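Local coordinates for FAD:protein FMN transferase (Vibrio cholerae, PDB 6NXI) that probably transfers the FMN moiety of FAD onto a threonine hydroxyl of a target flavoprotein, using magnesium and releasing AMP, at residues A[258-263]-A[270-275]; A[154-159]-A[264-269]. All blocks are in the same frame, centred on the assembly; numbering follows the deposited sequence.

Contact 1. Residues A[258-263]-A[270-275]. With MG (magnesium ion), chain C; FAD (flavin-adenine dinucleotide), chain B.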
loop_
_atom_site.group_PDB
_atom_site.type_symbol
_atom_site.label_atom_id
_atom_site.label_comp_id
_atom_site.label_asym_id
_atom_site.label_seq_id
_atom_site.Cartn_x
_atom_site.Cartn_y
_atom_site.Cartn_z
ATOM N N VAL A 258 4.375 4.468 9.553
ATOM C CA VAL A 258 4.150 5.690 8.779
ATOM C C VAL A 258 2.695 5.650 8.382
ATOM O O VAL A 258 2.292 4.647 7.752
ATOM C CB VAL A 258 5.057 5.751 7.537
ATOM C CG1 VAL A 258 4.767 6.995 6.755
ATOM C CG2 VAL A 258 6.543 5.663 7.926
ATOM N N THR A 259 1.985 6.705 8.744
ATOM C CA THR A 259 0.590 6.948 8.331
ATOM C C THR A 259 0.551 8.134 7.359
ATOM O O THR A 259 1.059 9.199 7.696
ATOM C CB THR A 259 -0.293 7.236 9.546
ATOM O OG1 THR A 259 -0.096 6.139 10.444
ATOM C CG2 THR A 259 -1.741 7.338 9.113
ATOM N N VAL A 260 -0.092 7.946 6.193
ATOM C CA VAL A 260 -0.212 8.967 5.138
ATOM C C VAL A 260 -1.695 9.159 4.808
ATOM O O VAL A 260 -2.413 8.161 4.607
ATOM C CB VAL A 260 0.594 8.563 3.886
ATOM C CG1 VAL A 260 0.389 9.582 2.790
ATOM C CG2 VAL A 260 2.073 8.375 4.191
ATOM N N LEU A 261 -2.105 10.419 4.722
ATOM C CA LEU A 261 -3.405 10.782 4.104
ATOM C C LEU A 261 -3.198 11.252 2.660
ATOM O O LEU A 261 -2.269 12.006 2.375
ATOM C CB LEU A 261 -4.059 11.891 4.906
ATOM C CG LEU A 261 -4.090 11.705 6.415
ATOM C CD1 LEU A 261 -4.783 12.909 7.080
ATOM C CD2 LEU A 261 -4.764 10.418 6.777
ATOM N N ASP A 262 -4.121 10.858 1.794
ATOM C CA ASP A 262 -4.180 11.371 0.402
ATOM C C ASP A 262 -5.621 11.165 -0.064
ATOM O O ASP A 262 -6.230 10.236 0.404
ATOM C CB ASP A 262 -3.206 10.652 -0.527
ATOM C CG ASP A 262 -2.988 11.340 -1.869
ATOM O OD1 ASP A 262 -2.128 12.244 -1.898
ATOM O OD2 ASP A 262 -3.720 11.008 -2.857
ATOM N N LYS A 263 -6.064 11.955 -1.012
ATOM C CA LYS A 263 -7.378 11.742 -1.654
ATOM C C LYS A 263 -7.444 10.353 -2.312
ATOM O O LYS A 263 -8.545 9.785 -2.402
ATOM C CB LYS A 263 -7.625 12.877 -2.655
ATOM C CG LYS A 263 -7.829 14.247 -2.006
ATOM C CD LYS A 263 -9.091 14.348 -1.171
ATOM C CE LYS A 263 -9.405 15.764 -0.729
ATOM N NZ LYS A 263 -10.144 15.735 0.557
ATOM N N GLY A 270 1.379 3.745 -1.540
ATOM C CA GLY A 270 2.756 3.875 -2.054
ATOM C C GLY A 270 3.579 4.793 -1.179
ATOM O O GLY A 270 4.746 4.455 -0.865
ATOM N N LEU A 271 3.007 5.921 -0.778
ATOM C CA LEU A 271 3.746 6.932 0.019
ATOM C C LEU A 271 4.133 6.391 1.382
ATOM O O LEU A 271 5.305 6.594 1.791
ATOM C CB LEU A 271 2.907 8.197 0.157
ATOM C CG LEU A 271 2.976 9.095 -1.073
ATOM C CD1 LEU A 271 1.979 10.213 -0.919
ATOM C CD2 LEU A 271 4.362 9.663 -1.307
ATOM N N ALA A 272 3.224 5.679 2.036
ATOM C CA ALA A 272 3.516 5.225 3.403
ATOM C C ALA A 272 4.750 4.308 3.349
ATOM O O ALA A 272 5.639 4.450 4.208
ATOM C CB ALA A 272 2.298 4.551 3.975
ATOM N N THR A 273 4.802 3.384 2.381
ATOM C CA THR A 273 5.938 2.431 2.323
ATOM C C THR A 273 7.200 3.226 1.926
ATOM O O THR A 273 8.297 3.009 2.484
ATOM C CB THR A 273 5.629 1.278 1.358
ATOM O OG1 THR A 273 4.357 0.652 1.677
ATOM C CG2 THR A 273 6.759 0.269 1.417
ATOM N N GLY A 274 7.091 4.078 0.903
ATOM C CA GLY A 274 8.232 4.831 0.394
ATOM C C GLY A 274 8.844 5.713 1.446
ATOM O O GLY A 274 10.084 5.661 1.637
ATOM N N LEU A 275 8.024 6.465 2.176
ATOM C CA LEU A 275 8.553 7.358 3.223
ATOM C C LEU A 275 9.179 6.509 4.355
ATOM O O LEU A 275 10.242 6.898 4.899
ATOM C CB LEU A 275 7.458 8.301 3.711
ATOM C CG LEU A 275 6.867 9.236 2.662
ATOM C CD1 LEU A 275 5.795 10.103 3.306
ATOM C CD2 LEU A 275 7.911 10.133 2.014
HETATM MG MG MG C . 2.329 0.599 0.503
HETATM P PA FAD B . 3.138 -2.220 2.370
HETATM O O1A FAD B . 3.911 -1.737 3.544
HETATM O O2A FAD B . 2.068 -1.377 1.799
HETATM O O5B FAD B . 4.136 -2.622 1.188
HETATM C C5B FAD B . 5.028 -3.726 1.495
HETATM C C4B FAD B . 5.049 -4.737 0.374
HETATM O O4B FAD B . 5.517 -4.162 -0.870
HETATM C C3B FAD B . 5.991 -5.901 0.679
HETATM O O3B FAD B . 5.265 -6.959 1.307
HETATM C C2B FAD B . 6.549 -6.266 -0.702
HETATM O O2B FAD B . 5.659 -7.103 -1.406
HETATM C C1B FAD B . 6.623 -4.904 -1.378
HETATM N N9A FAD B . 7.820 -4.127 -1.139
HETATM C C8A FAD B . 8.792 -4.294 -0.143
HETATM N N7A FAD B . 9.666 -3.317 -0.151
HETATM C C5A FAD B . 9.318 -2.494 -1.203
HETATM C C6A FAD B . 9.899 -1.323 -1.713
HETATM N N6A FAD B . 10.964 -0.706 -1.171
HETATM N N1A FAD B . 9.257 -0.734 -2.741
HETATM C C2A FAD B . 8.178 -1.343 -3.271
HETATM N N3A FAD B . 7.538 -2.449 -2.869
HETATM C C4A FAD B . 8.180 -2.986 -1.818
HETATM N N1 FAD B . -0.706 -12.304 -0.279
HETATM C C2 FAD B . -0.895 -13.669 -0.263
HETATM O O2 FAD B . -0.426 -14.356 0.672
HETATM N N3 FAD B . -1.612 -14.305 -1.225
HETATM C C4 FAD B . -2.171 -13.637 -2.283
HETATM O O4 FAD B . -2.784 -14.242 -3.152
HETATM C C4X FAD B . -1.977 -12.217 -2.351
HETATM N N5 FAD B . -2.489 -11.549 -3.364
HETATM C C5X FAD B . -2.282 -10.190 -3.413
HETATM C C6 FAD B . -2.801 -9.458 -4.501
HETATM C C7 FAD B . -2.644 -8.094 -4.628
HETATM C C7M FAD B . -3.232 -7.373 -5.819
HETATM C C8 FAD B . -1.946 -7.402 -3.610
HETATM C C8M FAD B . -1.723 -5.914 -3.687
HETATM C C9 FAD B . -1.422 -8.115 -2.527
HETATM C C9A FAD B . -1.582 -9.502 -2.398
HETATM N N10 FAD B . -1.048 -10.250 -1.342
HETATM C C10 FAD B . -1.224 -11.621 -1.278
HETATM C "C1'" FAD B . -0.364 -9.564 -0.224
HETATM C "C2'" FAD B . 1.025 -9.128 -0.519
HETATM O "O2'" FAD B . 1.862 -10.254 -0.767
HETATM C "C3'" FAD B . 1.578 -8.356 0.691
HETATM O "O3'" FAD B . 1.668 -9.159 1.847
HETATM C "C4'" FAD B . 0.733 -7.169 1.116
HETATM O "O4'" FAD B . 0.247 -6.506 -0.040
HETATM C "C5'" FAD B . 1.488 -6.248 2.054
HETATM O "O5'" FAD B . 0.692 -5.052 2.239
HETATM P P FAD B . 1.085 -4.033 3.385
HETATM O O1P FAD B . 1.383 -4.721 4.639
HETATM O O2P FAD B . 0.014 -2.975 3.240
HETATM O O3P FAD B . 2.488 -3.582 2.791
#
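Val258 opens the contact by resting its isopropyl group on the helix backbone at Ala272: Val258 CB lies 3.6 Å from Ala272 O, and Val258 CG1, anti to the backbone N (chi1 178°), reaches 4.3 Å from Leu275 CB, one helical turn on. Thr259 turns to the other face of the strand, where its hydroxyl makes a weak hydrogen bond to Thr224 OG1 of the adjacent strand. Val260 comes back to the helix and divides its two methyls. Val260 CG2 sits 3.6 Å from Ala272 CA and 3.8 Å from Ala272 CB, while Val260 CG1 meets Leu271 CB at 3.9 Å, the two side chains crossing at about a right angle. Leu261 again points away, packing on Tyr220 and Ile222, and the carboxylate of Asp262 accepts from Ser264 N at the turn into the helix. Strand 258-262 and helix 270-275 run roughly antiparallel, their directions 144° apart, and their axes approach to 7.4 Å. No hydrogen bond joins the segments; the buried seam is made by alkyl groups of both sides and, at Val258, by contact with a backbone carbonyl. Thr273 OG1, on another side of the helix, binds magnesium at 2.3 Å beside the FAD phosphate: the valines hold the helix to the sheet, and the helix presents a metal ligand to the cofactor.

Contact 2. Residues A[154-159]-A[264-269]. With MG (magnesium ion), chain C; MG (magnesium ion), chain D; FAD (flavin-adenine dinucleotide), chain B.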
loop_
_atom_site.group_PDB
_atom_site.type_symbol
_atom_site.label_atom_id
_atom_site.label_comp_id
_atom_site.label_asym_id
_atom_site.label_seq_id
_atom_site.Cartn_x
_atom_site.Cartn_y
_atom_site.Cartn_z
ATOM N N SER A 154 2.522 -5.174 -4.552
ATOM C CA SER A 154 1.920 -5.426 -3.206
ATOM C C SER A 154 1.756 -4.135 -2.417
ATOM O O SER A 154 0.888 -4.074 -1.507
ATOM C CB SER A 154 2.800 -6.419 -2.456
ATOM O OG SER A 154 2.665 -7.693 -3.047
ATOM N N THR A 155 2.595 -3.140 -2.703
ATOM C CA THR A 155 2.720 -1.924 -1.882
ATOM C C THR A 155 1.669 -0.933 -2.308
ATOM O O THR A 155 1.615 0.112 -1.670
ATOM C CB THR A 155 4.114 -1.325 -1.981
ATOM O OG1 THR A 155 4.325 -0.476 -0.857
ATOM C CG2 THR A 155 4.369 -0.547 -3.234
ATOM N N ILE A 156 0.968 -1.177 -3.414
ATOM C CA ILE A 156 0.188 -0.064 -4.026
ATOM C C ILE A 156 -1.134 -0.582 -4.543
ATOM O O ILE A 156 -2.130 0.222 -4.623
ATOM C CB ILE A 156 1.041 0.644 -5.085
ATOM C CG1 ILE A 156 0.371 1.909 -5.636
ATOM C CG2 ILE A 156 1.494 -0.346 -6.164
ATOM C CD1 ILE A 156 1.322 2.752 -6.529
ATOM N N ALA A 157 -1.179 -1.804 -5.070
ATOM C CA ALA A 157 -2.441 -2.270 -5.689
ATOM C C ALA A 157 -3.527 -2.503 -4.621
ATOM O O ALA A 157 -4.732 -2.508 -5.023
ATOM C CB ALA A 157 -2.192 -3.482 -6.522
ATOM N N LYS A 158 -3.220 -2.630 -3.331
ATOM C CA LYS A 158 -4.270 -2.683 -2.286
ATOM C C LYS A 158 -5.017 -1.331 -2.245
ATOM O O LYS A 158 -6.244 -1.328 -2.244
ATOM C CB LYS A 158 -3.654 -3.038 -0.938
ATOM C CG LYS A 158 -4.518 -3.819 0.021
ATOM C CD LYS A 158 -3.644 -4.582 1.030
ATOM C CE LYS A 158 -2.985 -3.628 1.990
ATOM N NZ LYS A 158 -2.569 -4.288 3.241
ATOM N N GLY A 159 -4.294 -0.218 -2.163
ATOM C CA GLY A 159 -4.831 1.154 -2.221
ATOM C C GLY A 159 -5.644 1.316 -3.471
ATOM O O GLY A 159 -6.697 1.921 -3.426
ATOM N N SER A 264 -6.318 9.786 -2.745
ATOM C CA SER A 264 -6.206 8.450 -3.353
ATOM C C SER A 264 -5.571 7.466 -2.381
ATOM O O SER A 264 -4.487 7.744 -1.882
ATOM C CB SER A 264 -5.405 8.496 -4.645
ATOM O OG SER A 264 -5.017 7.201 -5.004
ATOM N N CYS A 265 -6.254 6.366 -2.145
ATOM C CA CYS A 265 -5.697 5.281 -1.320
ATOM C C CYS A 265 -4.489 4.672 -2.030
ATOM O O CYS A 265 -3.488 4.389 -1.377
ATOM C CB CYS A 265 -6.747 4.253 -0.951
ATOM S SG CYS A 265 -6.201 3.241 0.448
ATOM N N MET A 266 -4.546 4.506 -3.315
ATOM C CA MET A 266 -3.360 4.033 -4.091
ATOM C C MET A 266 -2.139 4.899 -3.739
ATOM O O MET A 266 -1.020 4.371 -3.387
ATOM C CB MET A 266 -3.640 4.113 -5.583
ATOM C CG MET A 266 -2.424 3.800 -6.379
ATOM S SD MET A 266 -2.601 3.867 -8.165
ATOM C CE MET A 266 -3.121 5.550 -8.423
ATOM N N THR A 267 -2.293 6.205 -3.799
ATOM C CA THR A 267 -1.200 7.162 -3.558
ATOM C C THR A 267 -0.768 7.092 -2.100
ATOM O O THR A 267 0.465 7.029 -1.832
ATOM C CB THR A 267 -1.606 8.557 -4.002
ATOM O OG1 THR A 267 -1.871 8.459 -5.407
ATOM C CG2 THR A 267 -0.486 9.529 -3.714
ATOM N N ALA A 268 -1.713 7.066 -1.165
ATOM C CA ALA A 268 -1.367 6.997 0.267
ATOM C C ALA A 268 -0.588 5.713 0.543
ATOM O O ALA A 268 0.407 5.772 1.290
ATOM C CB ALA A 268 -2.546 7.055 1.162
ATOM N N ASP A 269 -0.980 4.613 -0.098
ATOM C CA ASP A 269 -0.359 3.273 0.107
ATOM C C ASP A 269 1.098 3.307 -0.319
ATOM O O ASP A 269 1.980 2.869 0.476
ATOM C CB ASP A 269 -1.195 2.228 -0.633
ATOM C CG ASP A 269 -0.975 0.785 -0.225
ATOM O OD1 ASP A 269 -0.235 0.560 0.770
ATOM O OD2 ASP A 269 -1.484 -0.107 -0.951
HETATM MG MG MG C . 2.329 0.599 0.503
HETATM MG MG MG D . -0.072 -1.202 2.005
HETATM P PA FAD B . 3.138 -2.220 2.370
HETATM O O1A FAD B . 3.911 -1.737 3.544
HETATM O O2A FAD B . 2.068 -1.377 1.799
HETATM O O5B FAD B . 4.136 -2.622 1.188
HETATM C C5B FAD B . 5.028 -3.726 1.495
HETATM C C4B FAD B . 5.049 -4.737 0.374
HETATM O O4B FAD B . 5.517 -4.162 -0.870
HETATM C C3B FAD B . 5.991 -5.901 0.679
HETATM O O3B FAD B . 5.265 -6.959 1.307
HETATM C C2B FAD B . 6.549 -6.266 -0.702
HETATM O O2B FAD B . 5.659 -7.103 -1.406
HETATM C C1B FAD B . 6.623 -4.904 -1.378
HETATM N N9A FAD B . 7.820 -4.127 -1.139
HETATM C C8A FAD B . 8.792 -4.294 -0.143
HETATM N N7A FAD B . 9.666 -3.317 -0.151
HETATM C C5A FAD B . 9.318 -2.494 -1.203
HETATM C C6A FAD B . 9.899 -1.323 -1.713
HETATM N N6A FAD B . 10.964 -0.706 -1.171
HETATM N N1A FAD B . 9.257 -0.734 -2.741
HETATM C C2A FAD B . 8.178 -1.343 -3.271
HETATM N N3A FAD B . 7.538 -2.449 -2.869
HETATM C C4A FAD B . 8.180 -2.986 -1.818
HETATM N N1 FAD B . -0.706 -12.304 -0.279
HETATM C C2 FAD B . -0.895 -13.669 -0.263
HETATM O O2 FAD B . -0.426 -14.356 0.672
HETATM N N3 FAD B . -1.612 -14.305 -1.225
HETATM C C4 FAD B . -2.171 -13.637 -2.283
HETATM O O4 FAD B . -2.784 -14.242 -3.152
HETATM C C4X FAD B . -1.977 -12.217 -2.351
HETATM N N5 FAD B . -2.489 -11.549 -3.364
HETATM C C5X FAD B . -2.282 -10.190 -3.413
HETATM C C6 FAD B . -2.801 -9.458 -4.501
HETATM C C7 FAD B . -2.644 -8.094 -4.628
HETATM C C7M FAD B . -3.232 -7.373 -5.819
HETATM C C8 FAD B . -1.946 -7.402 -3.610
HETATM C C8M FAD B . -1.723 -5.914 -3.687
HETATM C C9 FAD B . -1.422 -8.115 -2.527
HETATM C C9A FAD B . -1.582 -9.502 -2.398
HETATM N N10 FAD B . -1.048 -10.250 -1.342
HETATM C C10 FAD B . -1.224 -11.621 -1.278
HETATM C "C1'" FAD B . -0.364 -9.564 -0.224
HETATM C "C2'" FAD B . 1.025 -9.128 -0.519
HETATM O "O2'" FAD B . 1.862 -10.254 -0.767
HETATM C "C3'" FAD B . 1.578 -8.356 0.691
HETATM O "O3'" FAD B . 1.668 -9.159 1.847
HETATM C "C4'" FAD B . 0.733 -7.169 1.116
HETATM O "O4'" FAD B . 0.247 -6.506 -0.040
HETATM C "C5'" FAD B . 1.488 -6.248 2.054
HETATM O "O5'" FAD B . 0.692 -5.052 2.239
HETATM P P FAD B . 1.085 -4.033 3.385
HETATM O O1P FAD B . 1.383 -4.721 4.639
HETATM O O2P FAD B . 0.014 -2.975 3.240
HETATM O O3P FAD B . 2.488 -3.582 2.791
HETATM O O HOH W 1 -0.561 -2.324 -0.018
HETATM O O HOH W 2 0.740 0.788 3.441
#
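Asp269 reaches from helix 265-278 to the turn at Thr155 and the start of helix 157-171. Asp269 CB lies 3.7 Å from Thr155 O, and Asp269 CG, set anti to the backbone N (chi1 -163°), comes to 3.0 Å from that same carbonyl oxygen. The two carboxylate oxygens then divide the work. Asp269 OD1 bridges both magnesium ions, 2.2 Å from the one that also binds FAD O2P and 2.6 Å from the one that Thr155 O and Asp269 O also bind; FAD O2A is shared by the two metals. Asp269 OD2 accepts from Gly159 N at 3.1 Å, on the anti side and 30° out of the carboxylate plane, and from a water that donates to Ser154 O as well and is itself a ligand of the first ion. Glu184 adds a ligand to that first ion, Thr273 to the second.

Beyond the carboxylate, Ile156 CG1 presses on Met266 CG at 3.5 Å, a tight carbon contact. Gly159 lies against the other helix with its CA 3.7 Å from Met266 CA, a closeness that leaves no room for a side chain. At the FAD, Thr155 OG1 donates to O5B, and in the conformer described, one of two, Lys158 NZ hydrogen-bonds to FAD O2P and to Gly182 O. Negative oxygens of carboxylate and diphosphate thus gather around two cations, which should offset their mutual repulsion, while the metals on OD1, with the Gly159 N-H and the water on OD2, fix the carboxylate's rotation.

In the fold
From the N terminus, the chain first lays down segment 154-159, at the turn into helix 157-171. It then runs through strands of the large antiparallel sheet, among them 177-181, 184-188 and 220-225, before strand 255-262 brings in segment 258-263. Helix 265-278 follows at once: its N-cap and first turn, 264-269, close contact 2 over 104 intervening residues, and the next segment, 270-275, closes contact 1 over only six. The two loops therefore cross, and one helix serves both. Contact 1 ties that helix to the eight-stranded sheet, contact 2 to helix 157-171, and the pair meet at a shared magnesium ion, where Thr273 stands beside Thr155 at the FAD diphosphate.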